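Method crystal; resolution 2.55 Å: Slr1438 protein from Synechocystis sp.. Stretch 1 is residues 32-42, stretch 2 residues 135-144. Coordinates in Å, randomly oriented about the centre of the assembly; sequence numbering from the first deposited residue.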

# COMPACT_ATOMS: atom_id res chain seq x y z
N GLY A 32 -3.05 -6.59 -9.23
CA GLY A 32 -2.05 -5.74 -8.61
C GLY A 32 -1.24 -6.36 -7.48
O GLY A 32 -0.69 -5.62 -6.67
N GLY A 33 -1.14 -7.69 -7.43
CA GLY A 33 -0.39 -8.33 -6.36
C GLY A 33 -0.93 -7.85 -5.03
O GLY A 33 -0.19 -7.60 -4.08
N LEU A 34 -2.25 -7.75 -4.98
CA LEU A 34 -2.98 -7.23 -3.84
C LEU A 34 -3.40 -8.17 -2.72
O LEU A 34 -3.98 -9.23 -2.95
N VAL A 35 -3.08 -7.76 -1.49
CA VAL A 35 -3.48 -8.45 -0.27
C VAL A 35 -4.88 -7.84 -0.07
O VAL A 35 -5.00 -6.63 0.07
N THR A 36 -5.92 -8.65 -0.09
CA THR A 36 -7.25 -8.09 0.06
C THR A 36 -7.76 -8.16 1.49
O THR A 36 -8.22 -7.17 2.03
N GLU A 37 -7.68 -9.35 2.09
CA GLU A 37 -8.16 -9.53 3.46
C GLU A 37 -7.15 -10.25 4.32
O GLU A 37 -6.35 -11.05 3.84
N TRP A 38 -7.18 -9.96 5.62
CA TRP A 38 -6.27 -10.57 6.58
C TRP A 38 -6.97 -10.73 7.93
O TRP A 38 -7.55 -9.77 8.44
N THR A 39 -6.95 -11.94 8.49
CA THR A 39 -7.58 -12.20 9.79
C THR A 39 -6.69 -12.93 10.78
O THR A 39 -5.96 -13.86 10.43
N VAL A 40 -6.76 -12.48 12.03
CA VAL A 40 -6.01 -13.05 13.13
C VAL A 40 -7.02 -13.49 14.17
O VAL A 40 -7.72 -12.67 14.76
N GLN A 41 -7.11 -14.79 14.39
CA GLN A 41 -8.06 -15.34 15.35
C GLN A 41 -9.47 -15.05 14.86
O GLN A 41 -10.40 -14.93 15.66
N GLY A 42 -9.62 -14.91 13.55
CA GLY A 42 -10.94 -14.67 12.98
C GLY A 42 -11.40 -13.23 12.91
O GLY A 42 -12.44 -12.93 12.31
N SER A 135 7.84 -10.04 -1.81
CA SER A 135 7.69 -11.26 -1.04
C SER A 135 6.73 -10.97 0.10
O SER A 135 6.97 -10.05 0.90
N TYR A 136 5.64 -11.72 0.17
CA TYR A 136 4.68 -11.53 1.24
C TYR A 136 4.86 -12.71 2.18
O TYR A 136 4.71 -13.87 1.78
N GLN A 137 5.21 -12.41 3.42
CA GLN A 137 5.45 -13.42 4.45
C GLN A 137 4.49 -13.23 5.60
O GLN A 137 4.41 -12.15 6.17
N LEU A 138 3.75 -14.29 5.91
CA LEU A 138 2.77 -14.28 6.98
C LEU A 138 3.16 -15.22 8.11
O LEU A 138 3.35 -16.41 7.89
N GLN A 139 3.31 -14.66 9.31
CA GLN A 139 3.64 -15.46 10.49
C GLN A 139 3.02 -14.84 11.73
O GLN A 139 2.87 -13.62 11.82
N GLY A 140 2.67 -15.70 12.68
CA GLY A 140 2.09 -15.25 13.92
C GLY A 140 1.06 -14.16 13.75
O GLY A 140 0.02 -14.38 13.14
N HIS A 141 1.35 -12.97 14.26
CA HIS A 141 0.41 -11.87 14.16
C HIS A 141 0.90 -10.73 13.29
O HIS A 141 0.55 -9.57 13.51
N SER A 142 1.71 -11.05 12.29
CA SER A 142 2.21 -9.99 11.44
C SER A 142 2.33 -10.34 9.96
O SER A 142 2.35 -11.52 9.58
N LEU A 143 2.41 -9.30 9.15
CA LEU A 143 2.57 -9.42 7.70
C LEU A 143 3.74 -8.57 7.28
O LEU A 143 3.76 -7.36 7.53
N ARG A 144 4.71 -9.20 6.63
CA ARG A 144 5.90 -8.51 6.17
C ARG A 144 5.95 -8.63 4.65
O ARG A 144 5.71 -9.70 4.10

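The apolar centre of this contact is built on W38, which lies on strand 34-40 with its CA-to-CB bond pointing toward the second stretch. Its chi1 is t (172°) and its chi2 is 23°, a setting that carries the indole out to the hairpin formed by strands 135-139 and 142-144. L143 meets it there, also pointing inward, with chi1 t (174°) and chi2 p (49°). The CB of L143 sits over one face of the indole, 4.0 Å from the centroid of the W38 six-membered ring and 19° off the ring normal, so that its C-H groups address the pi cloud; W38 CH2 and L143 CB are 3.8 Å apart. A broad, flat aromatic suits this place: strands 34-40 and 142-144 run at 141° to each other with axes that come no closer than 9.5 Å, no backbone hydrogen bond links the two stretches, and the large indole spans much of the gap.

L138 closes on the indole from another direction. Its CA-to-CB bond points sideways, but with chi1 t and chi2 p the end of the side chain comes nearer, bringing L138 CD1 to 3.7 Å from W38 NE1 and 4.2 Å from W38 CD1. A branched, flexible leucine can thus reach a partner that its CB does not face.

Toward the start of strand 34-40, V35 continues the apolar layer. It points toward the second stretch with chi1 t, and V35 CG2 lies 3.7 Å from Y136 CD2 and 4.2 Å from L143 CD2. A single methyl thus reaches both the tyrosine and the leucine, and beta-branched valine is at home in a strand. L34, between V35 and G33, points away and takes no part.

Y136 makes the transition to polar contact. With chi1 m and chi2 69°, its ring passes V35 and delivers the hydroxyl to the backbone of G33: Y136 OH donates a very short hydrogen bond, 2.5 Å, to G33 O. The tyrosine therefore combines an apolar flank with a polar tip. Glycine suits position 33 on two counts: its phi is positive, and an ideal CB would point toward the second stretch and lie only 3.0 Å from Y136 OH.

At the other end, V40 points inward with chi1 at -85° (m), and V40 CG1 approaches H141 ND1 at 3.6 Å, at the edge of the imidazole. H141, chi1 m, starts sideways but its end comes nearer; Q41 CG also borders the ring edge, 4.3 Å from H141 CE1. Both H141 and Q41 are poorly ordered, so the details of their contact deserve caution.

The indole nitrogen has its polar partner in water 1, which accepts a weak hydrogen bond from W38 NE1 at 3.1 Å. The same water donates to G140 O at 2.9 Å and, weakly, to S142 O at 3.3 Å, so it ties the tryptophan to the backbone at and just after the hairpin turn. G140 has a positive phi, which favours glycine in that turn, while S142 points its CB away from the contact.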

# COMPACT_ATOMS: atom_id res chain seq x y z
CB LEU A 34 -4.25 -6.53 -4.37
CG LEU A 34 -5.28 -6.00 -3.35
CD1 LEU A 34 -4.67 -4.81 -2.60
CD2 LEU A 34 -6.56 -5.59 -4.06
CB VAL A 35 -2.62 -8.04 0.96
CG1 VAL A 35 -3.28 -8.50 2.25
CG2 VAL A 35 -1.25 -8.63 0.86
CB THR A 36 -8.24 -8.82 -0.83
OG1 THR A 36 -8.22 -10.21 -0.50
CG2 THR A 36 -7.86 -8.66 -2.28
CB GLU A 37 -9.48 -10.32 3.45
CG GLU A 37 -10.50 -9.82 2.46
CD GLU A 37 -11.89 -10.40 2.68
OE1 GLU A 37 -12.01 -11.58 3.06
OE2 GLU A 37 -12.87 -9.66 2.47
CB TRP A 38 -5.02 -9.69 6.72
CG TRP A 38 -4.06 -10.08 7.81
CD1 TRP A 38 -3.91 -11.31 8.39
CD2 TRP A 38 -3.05 -9.23 8.40
NE1 TRP A 38 -2.87 -11.29 9.30
CE2 TRP A 38 -2.33 -10.03 9.33
CE3 TRP A 38 -2.69 -7.89 8.24
CZ2 TRP A 38 -1.27 -9.52 10.09
CZ3 TRP A 38 -1.63 -7.38 8.99
CH2 TRP A 38 -0.93 -8.20 9.91
CB THR A 39 -8.89 -13.01 9.69
OG1 THR A 39 -8.62 -14.31 9.15
CG2 THR A 39 -9.91 -12.29 8.85
CB VAL A 40 -5.07 -12.00 13.74
CG1 VAL A 40 -3.78 -11.96 12.95
CG2 VAL A 40 -5.73 -10.63 13.68
CB GLN A 41 -7.86 -14.73 16.73
CG GLN A 41 -6.49 -14.99 17.31
CD GLN A 41 -6.33 -14.44 18.71
OE1 GLN A 41 -6.51 -13.24 18.94
NE2 GLN A 41 -6.00 -15.31 19.66
CB SER A 135 9.05 -11.71 -0.50
OG SER A 135 8.95 -12.91 0.26
CB TYR A 136 3.26 -11.51 0.69
CG TYR A 136 3.04 -10.53 -0.44
CD1 TYR A 136 3.62 -10.73 -1.69
CD2 TYR A 136 2.20 -9.42 -0.28
CE1 TYR A 136 3.37 -9.88 -2.74
CE2 TYR A 136 1.95 -8.56 -1.34
CZ TYR A 136 2.53 -8.80 -2.57
OH TYR A 136 2.24 -8.00 -3.65
CB GLN A 137 6.90 -13.31 4.92
CG GLN A 137 7.85 -13.28 3.75
CD GLN A 137 9.24 -12.88 4.12
OE1 GLN A 137 9.50 -12.42 5.23
NE2 GLN A 137 10.16 -13.04 3.19
CB LEU A 138 1.41 -14.72 6.45
CG LEU A 138 0.32 -14.69 7.52
CD1 LEU A 138 -0.25 -13.27 7.57
CD2 LEU A 138 -0.80 -15.70 7.21
CB GLN A 139 5.14 -15.55 10.76
CG GLN A 139 5.40 -15.82 12.26
CD GLN A 139 6.86 -15.78 12.67
OE1 GLN A 139 7.62 -14.89 12.27
NE2 GLN A 139 7.26 -16.74 13.51
CB HIS A 141 0.07 -11.36 15.56
CG HIS A 141 -0.76 -12.31 16.37
ND1 HIS A 141 -2.08 -12.57 16.10
CD2 HIS A 141 -0.44 -13.08 17.44
CE1 HIS A 141 -2.54 -13.45 16.97
NE2 HIS A 141 -1.57 -13.78 17.79
CB SER A 142 3.58 -9.52 11.95
OG SER A 142 4.58 -10.50 11.73
CB LEU A 143 1.33 -8.95 6.95
CG LEU A 143 1.56 -8.95 5.44
CD1 LEU A 143 2.16 -10.26 4.97
CD2 LEU A 143 0.24 -8.69 4.76
CB ARG A 144 7.16 -9.16 6.76
CG ARG A 144 8.46 -8.43 6.43
CD ARG A 144 9.70 -9.23 6.85
NE ARG A 144 10.92 -8.42 6.82
CZ ARG A 144 11.14 -7.38 7.62
NH1 ARG A 144 10.21 -7.02 8.50
NH2 ARG A 144 12.27 -6.69 7.53
O HOH W 1 -0.52 -12.59 10.89